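Local coordinates for protein Myo-inositol 2-dehydrogenase (Lactobacillus plantarum WCFS1, PDB 3CEA) that probably oxidises myo-inositol at its 2-position with NAD as hydride acceptor, as an inositol 2-dehydrogenase of the GFO/IDH/MocA oxidoreductase family, at residues V252-M257 with V263-H268; V306-V309 with Q314-V317. One frame throughout, in Å; residues are numbered along the deposited sequence.

Contact 1: residues V252-M257 with V263-H268; sequences VELEVM and VRIGEH
Glu255 OE1 is gripped by two nitrogens of one arginine: Arg264 NE at 2.7 Å and Arg264 NH2 at 2.9 Å, both from the same face of the carboxylate. The approach is side-on. OE1 lies almost in the guanidinium plane, and the two flat groups are turned 27° apart. NH2 comes nearly along the C-O axis of OE1, whereas NE arrives from the anti side. Glu255 holds CG anti to its backbone N (chi1 176°), which lays its chain alongside that of Arg264, methylene against methylene. On the arginine's other flank, NH1 makes a weak bond of 2.8 Å to Glu267 OE2, extending the salt bridge into a network. Arg157 adds a further charge at Glu255 OE1, and Tyr159 of the third subunit bonds Glu255 OE2.

Beneath this lies an antiparallel hairpin. Leu254 and Ile265 exchange two backbone bonds, the shorter from Ile265 N to Leu254 O (2.7 Å), and Val256 and Val263 form the next hydrogen-bonded pair. Their side chains take the opposite face, where Leu254 CD2 meets Ile265 CD1 at 3.9 Å and Val256 CB meets Val263 CG2 at 3.7 Å; helix 136-146 packs there. Past the last strand pair, a water accepts from Val252 N and donates to Gly266 O (2.6 Å), bridging the two segments.

Arg264 NH2 also pairs with Glu253 of the third subunit, so buried carboxylates and guanidinium groups partly neutralise one another within the subunit and across the interface, and the neighbouring arginines probably keep Glu255 ionised in this buried place.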
ATOM      1  N   VAL A 252       0.320  13.119  -9.608  1.00 43.24           N
ATOM      2  CA  VAL A 252       1.639  13.560 -10.047  1.00 43.13           C
ATOM      3  C   VAL A 252       2.640  12.457  -9.722  1.00 43.45           C
ATOM      4  O   VAL A 252       2.994  12.223  -8.562  1.00 43.55           O
ATOM      5  CB  VAL A 252       2.061  14.923  -9.435  1.00 43.18           C
ATOM      6  CG1 VAL A 252       3.466  15.289  -9.879  1.00 43.50           C
ATOM      7  CG2 VAL A 252       1.099  16.028  -9.852  1.00 43.53           C
ATOM      8  N   GLU A 253       3.094  11.789 -10.775  1.00 43.39           N
ATOM      9  CA  GLU A 253       3.770  10.516 -10.652  1.00 43.50           C
ATOM     10  C   GLU A 253       4.983  10.487 -11.568  1.00 43.00           C
ATOM     11  O   GLU A 253       4.904  10.900 -12.729  1.00 42.87           O
ATOM     12  CB  GLU A 253       2.783   9.406 -11.026  1.00 43.17           C
ATOM     13  CG  GLU A 253       3.206   7.982 -10.699  1.00 44.66           C
ATOM     14  CD  GLU A 253       2.229   6.946 -11.258  1.00 45.04           C
ATOM     15  OE1 GLU A 253       1.101   7.326 -11.660  1.00 49.58           O
ATOM     16  OE2 GLU A 253       2.588   5.750 -11.299  1.00 49.75           O
ATOM     17  N   LEU A 254       6.107  10.017 -11.034  1.00 42.78           N
ATOM     18  CA  LEU A 254       7.303   9.788 -11.832  1.00 42.98           C
ATOM     19  C   LEU A 254       7.865   8.400 -11.564  1.00 43.44           C
ATOM     20  O   LEU A 254       8.120   8.031 -10.413  1.00 43.42           O
ATOM     21  CB  LEU A 254       8.373  10.851 -11.561  1.00 42.85           C
ATOM     22  CG  LEU A 254       9.604  10.862 -12.482  1.00 42.74           C
ATOM     23  CD1 LEU A 254       9.242  11.274 -13.910  1.00 43.07           C
ATOM     24  CD2 LEU A 254      10.684  11.781 -11.933  1.00 42.94           C
ATOM     25  N   GLU A 255       8.050   7.638 -12.638  1.00 43.48           N
ATOM     26  CA  GLU A 255       8.650   6.317 -12.551  1.00 43.28           C
ATOM     27  C   GLU A 255       9.982   6.308 -13.278  1.00 43.07           C
ATOM     28  O   GLU A 255      10.046   6.581 -14.476  1.00 43.73           O
ATOM     29  CB  GLU A 255       7.720   5.257 -13.146  1.00 43.32           C
ATOM     30  CG  GLU A 255       8.309   3.851 -13.175  1.00 44.74           C
ATOM     31  CD  GLU A 255       7.488   2.901 -14.015  1.00 47.61           C
ATOM     32  OE1 GLU A 255       6.416   2.461 -13.548  1.00 49.84           O
ATOM     33  OE2 GLU A 255       7.915   2.599 -15.147  1.00 48.97           O
ATOM     34  N   VAL A 256      11.046   6.005 -12.548  1.00 42.18           N
ATOM     35  CA  VAL A 256      12.349   5.837 -13.165  1.00 41.07           C
ATOM     36  C   VAL A 256      12.701   4.354 -13.163  1.00 40.22           C
ATOM     37  O   VAL A 256      13.005   3.766 -12.123  1.00 40.11           O
ATOM     38  CB  VAL A 256      13.444   6.684 -12.491  1.00 41.21           C
ATOM     39  CG1 VAL A 256      14.661   6.767 -13.395  1.00 41.47           C
ATOM     40  CG2 VAL A 256      12.929   8.090 -12.187  1.00 40.80           C
HETATM   41  N   MSE A 257      12.633   3.763 -14.350  1.00 39.26           N
HETATM   42  CA  MSE A 257      12.849   2.341 -14.535  1.00 38.18           C
HETATM   43  C   MSE A 257      14.297   2.101 -14.949  1.00 38.57           C
HETATM   44  O   MSE A 257      14.712   2.502 -16.037  1.00 39.30           O
HETATM   45  CB  MSE A 257      11.878   1.819 -15.595  1.00 38.41           C
HETATM   46  CG  MSE A 257      11.762   0.317 -15.665  1.00 38.47           C
HETATM   47 SE   MSE A 257      10.999  -0.283 -17.341  0.75 35.55          SE
HETATM   48  CE  MSE A 257       9.141   0.161 -17.017  1.00 34.23           C
ATOM     49  N   VAL A 263      12.284   3.174  -9.291  1.00 38.63           N
ATOM     50  CA  VAL A 263      11.655   4.016  -8.284  1.00 38.74           C
ATOM     51  C   VAL A 263      10.372   4.586  -8.857  1.00 39.28           C
ATOM     52  O   VAL A 263      10.294   4.894 -10.047  1.00 39.44           O
ATOM     53  CB  VAL A 263      12.573   5.170  -7.743  1.00 39.10           C
ATOM     54  CG1 VAL A 263      13.792   4.613  -6.989  1.00 36.78           C
ATOM     55  CG2 VAL A 263      12.998   6.131  -8.852  1.00 38.37           C
ATOM     56  N   ARG A 264       9.356   4.687  -8.008  1.00 39.54           N
ATOM     57  CA  ARG A 264       8.149   5.419  -8.341  1.00 39.84           C
ATOM     58  C   ARG A 264       7.935   6.506  -7.306  1.00 40.23           C
ATOM     59  O   ARG A 264       8.022   6.262  -6.101  1.00 40.05           O
ATOM     60  CB  ARG A 264       6.943   4.490  -8.424  1.00 39.86           C
ATOM     61  CG  ARG A 264       6.837   3.772  -9.752  1.00 40.43           C
ATOM     62  CD  ARG A 264       5.912   2.588  -9.658  1.00 39.98           C
ATOM     63  NE  ARG A 264       5.710   1.957 -10.956  1.00 42.12           N
ATOM     64  CZ  ARG A 264       4.985   0.861 -11.155  1.00 43.24           C
ATOM     65  NH1 ARG A 264       4.385   0.255 -10.137  1.00 43.43           N
ATOM     66  NH2 ARG A 264       4.857   0.368 -12.378  1.00 44.84           N
ATOM     67  N   ILE A 265       7.680   7.713  -7.798  1.00 40.62           N
ATOM     68  CA  ILE A 265       7.465   8.871  -6.951  1.00 40.77           C
ATOM     69  C   ILE A 265       6.005   9.268  -7.094  1.00 41.19           C
ATOM     70  O   ILE A 265       5.538   9.547  -8.198  1.00 41.20           O
ATOM     71  CB  ILE A 265       8.403  10.037  -7.350  1.00 40.59           C
ATOM     72  CG1 ILE A 265       9.863   9.568  -7.331  1.00 41.05           C
ATOM     73  CG2 ILE A 265       8.221  11.223  -6.407  1.00 40.35           C
ATOM     74  CD1 ILE A 265      10.720  10.149  -8.442  1.00 40.83           C
ATOM     75  N   GLY A 266       5.286   9.265  -5.976  1.00 41.46           N
ATOM     76  CA  GLY A 266       3.870   9.608  -5.965  1.00 42.02           C
ATOM     77  C   GLY A 266       3.018   8.640  -6.765  1.00 42.47           C
ATOM     78  O   GLY A 266       2.218   9.056  -7.604  1.00 42.43           O
ATOM     79  N   GLU A 267       3.197   7.346  -6.512  1.00 42.89           N
ATOM     80  CA  GLU A 267       2.387   6.315  -7.150  1.00 43.77           C
ATOM     81  C   GLU A 267       0.910   6.567  -6.853  1.00 43.94           C
ATOM     82  O   GLU A 267       0.067   6.521  -7.753  1.00 43.82           O
ATOM     83  CB  GLU A 267       2.813   4.933  -6.660  1.00 44.20           C
ATOM     84  CG  GLU A 267       2.423   3.790  -7.576  1.00 46.58           C
ATOM     85  CD  GLU A 267       3.242   2.534  -7.328  1.00 49.67           C
ATOM     86  OE1 GLU A 267       4.063   2.516  -6.385  1.00 49.49           O
ATOM     87  OE2 GLU A 267       3.065   1.560  -8.086  1.00 52.79           O
ATOM     88  N   HIS A 268       0.617   6.838  -5.580  1.00 44.12           N
ATOM     89  CA  HIS A 268      -0.691   7.317  -5.141  1.00 43.47           C
ATOM     90  C   HIS A 268      -0.523   8.698  -4.505  1.00 43.18           C
ATOM     91  O   HIS A 268       0.443   8.924  -3.767  1.00 43.60           O
ATOM     92  CB  HIS A 268      -1.322   6.352  -4.130  1.00 43.32           C
ATOM     93  CG  HIS A 268      -1.491   4.952  -4.639  1.00 43.99           C
ATOM     94  ND1 HIS A 268      -1.532   3.858  -3.801  1.00 45.80           N
ATOM     95  CD2 HIS A 268      -1.623   4.464  -5.896  1.00 43.95           C
ATOM     96  CE1 HIS A 268      -1.688   2.760  -4.518  1.00 45.42           C
ATOM     97  NE2 HIS A 268      -1.743   3.099  -5.793  1.00 45.19           N
TER
HETATM   98  O   HOH W   1       0.387  10.905  -7.623  1.00 26.41           O

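Contact 2: residues V306-V309 with Q314-V317; sequences VNNV and QPEV
Van der Waals contact is what joins Asn308 to Pro315, since no hydrogen bond passes between 306-309 and 314-317. The amide nitrogen of Asn308 sits over one face of the proline ring, displaced toward its N-CA-CB side: Asn308 ND2 is 3.6 Å from Pro315 CA and 3.7 Å from Pro315 CB, with Pro315 CD farther at 4.0 Å. The amide slants down onto the ring and does not lie flat against it. Asn308 gets there by placing CG beside its own backbone N, anti to the carbonyl carbon (chi1 -78°), which carries ND2 off the helix and onto the proline. The same ND2 also skims the peptide ahead of the ring, 4.3 Å from Gln314 C. In all, the two segments bury just 87 Å², and the closest pair of CA atoms, Asn308 CA and Gln314 CA, is 6.4 Å apart.

The polar bonds of these side chains lead to the chain around residues 124-127. Asn308 ND2 donates to Gln127 OE1, a bond that helps fix the amide's rotation while the proline lies below it. Gln314, whose CB points away from the helix, bends its chain at CG and uses both ends of its amide: NE2 donates to Gln124 O and OE1 accepts from Phe126 N. Helix and loop are thereby tied to the same neighbour.

Apolar packing places the helix, with Val306 and Val309 touching Leu9 on strand 9-14. Val317, in the loop, rests on the side chains of Ser128 and Arg133. The arrangement is a helix-loop-helix connection, from helix 295-311 to helix 319-338, laid against the parallel sheet of the NAD-binding Rossmann fold.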
ATOM      1  N   VAL A 306      15.207  34.159  -3.001  1.00 43.91           N
ATOM      2  CA  VAL A 306      15.488  35.266  -2.086  1.00 43.85           C
ATOM      3  C   VAL A 306      16.937  35.204  -1.597  1.00 44.02           C
ATOM      4  O   VAL A 306      17.638  36.219  -1.599  1.00 44.19           O
ATOM      5  CB  VAL A 306      14.479  35.301  -0.902  1.00 43.74           C
ATOM      6  CG1 VAL A 306      14.938  36.258   0.194  1.00 43.52           C
ATOM      7  CG2 VAL A 306      13.096  35.699  -1.398  1.00 43.18           C
ATOM      8  N   ASN A 307      17.377  34.008  -1.199  1.00 44.02           N
ATOM      9  CA  ASN A 307      18.771  33.771  -0.819  1.00 44.13           C
ATOM     10  C   ASN A 307      19.727  34.076  -1.971  1.00 44.37           C
ATOM     11  O   ASN A 307      20.784  34.676  -1.766  1.00 44.37           O
ATOM     12  CB  ASN A 307      18.973  32.324  -0.352  1.00 44.09           C
ATOM     13  CG  ASN A 307      18.187  31.991   0.911  1.00 44.71           C
ATOM     14  OD1 ASN A 307      17.959  32.849   1.767  1.00 43.44           O
ATOM     15  ND2 ASN A 307      17.774  30.731   1.030  1.00 43.49           N
ATOM     16  N   ASN A 308      19.340  33.661  -3.177  1.00 44.57           N
ATOM     17  CA  ASN A 308      20.135  33.892  -4.382  1.00 44.63           C
ATOM     18  C   ASN A 308      20.357  35.371  -4.677  1.00 44.68           C
ATOM     19  O   ASN A 308      21.464  35.770  -5.039  1.00 44.70           O
ATOM     20  CB  ASN A 308      19.510  33.189  -5.594  1.00 44.64           C
ATOM     21  CG  ASN A 308      19.792  31.694  -5.620  1.00 44.45           C
ATOM     22  OD1 ASN A 308      20.559  31.176  -4.808  1.00 44.61           O
ATOM     23  ND2 ASN A 308      19.164  30.992  -6.559  1.00 43.88           N
ATOM     24  N   VAL A 309      19.306  36.176  -4.516  1.00 44.63           N
ATOM     25  CA  VAL A 309      19.405  37.629  -4.691  1.00 44.87           C
ATOM     26  C   VAL A 309      20.351  38.242  -3.648  1.00 45.30           C
ATOM     27  O   VAL A 309      21.198  39.072  -3.985  1.00 45.19           O
ATOM     28  CB  VAL A 309      18.013  38.324  -4.641  1.00 44.79           C
ATOM     29  CG1 VAL A 309      18.154  39.838  -4.786  1.00 44.00           C
ATOM     30  CG2 VAL A 309      17.092  37.782  -5.728  1.00 43.95           C
ATOM     31  N   GLN A 314      23.276  32.990  -9.301  1.00 49.20           N
ATOM     32  CA  GLN A 314      22.257  32.516 -10.233  1.00 49.30           C
ATOM     33  C   GLN A 314      21.863  31.082  -9.877  1.00 49.49           C
ATOM     34  O   GLN A 314      22.722  30.296  -9.459  1.00 49.52           O
ATOM     35  CB  GLN A 314      22.756  32.594 -11.680  1.00 49.31           C
ATOM     36  CG  GLN A 314      23.108  34.004 -12.167  1.00 48.93           C
ATOM     37  CD  GLN A 314      21.896  34.908 -12.376  1.00 49.34           C
ATOM     38  OE1 GLN A 314      20.765  34.443 -12.557  1.00 48.97           O
ATOM     39  NE2 GLN A 314      22.136  36.214 -12.364  1.00 48.93           N
ATOM     40  N   PRO A 315      20.565  30.742 -10.031  1.00 49.47           N
ATOM     41  CA  PRO A 315      20.060  29.404  -9.709  1.00 49.53           C
ATOM     42  C   PRO A 315      20.637  28.337 -10.632  1.00 49.87           C
ATOM     43  O   PRO A 315      21.140  28.664 -11.710  1.00 49.72           O
ATOM     44  CB  PRO A 315      18.551  29.535  -9.947  1.00 49.39           C
ATOM     45  CG  PRO A 315      18.420  30.651 -10.917  1.00 49.19           C
ATOM     46  CD  PRO A 315      19.491  31.620 -10.533  1.00 49.20           C
ATOM     47  N   GLU A 316      20.560  27.075 -10.208  1.00 50.49           N
ATOM     48  CA  GLU A 316      21.050  25.960 -11.016  1.00 51.42           C
ATOM     49  C   GLU A 316      20.292  25.862 -12.341  1.00 50.95           C
ATOM     50  O   GLU A 316      20.907  25.759 -13.405  1.00 51.09           O
ATOM     51  CB  GLU A 316      20.955  24.639 -10.247  1.00 51.47           C
ATOM     52  CG  GLU A 316      21.569  23.452 -10.992  1.00 53.19           C
ATOM     53  CD  GLU A 316      21.379  22.130 -10.272  1.00 52.88           C
ATOM     54  OE1 GLU A 316      20.218  21.681 -10.113  1.00 56.47           O
ATOM     55  OE2 GLU A 316      22.401  21.531  -9.877  1.00 57.13           O
ATOM     56  N   VAL A 317      18.964  25.900 -12.263  1.00 50.45           N
ATOM     57  CA  VAL A 317      18.113  25.848 -13.448  1.00 49.98           C
ATOM     58  C   VAL A 317      18.237  27.153 -14.232  1.00 49.90           C
ATOM     59  O   VAL A 317      17.762  28.209 -13.795  1.00 49.82           O
ATOM     60  CB  VAL A 317      16.637  25.557 -13.084  1.00 49.96           C
ATOM     61  CG1 VAL A 317      15.757  25.539 -14.334  1.00 49.50           C
ATOM     62  CG2 VAL A 317      16.529  24.237 -12.337  1.00 49.06           C
TER

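How the contacts relate
Contact 1 closes before contact 2 opens along the chain, and the two belong to different halves of the subunit: their centres lie 28 Å apart, and their nearest atoms, about 14 Å apart, do not touch. Contact 1 is the outer hairpin of the mixed sheet, continued by a strand of the second subunit and tied by salt bridges to the third. Contact 2 is touched by no other chain of the tetramer and lies against the Rossmann domain. Of the bound NAD, the side chain of Val252 in contact 1 is about 9 Å away, too far for direct contact, so the Val252 end of the hairpin stands a shell or so back.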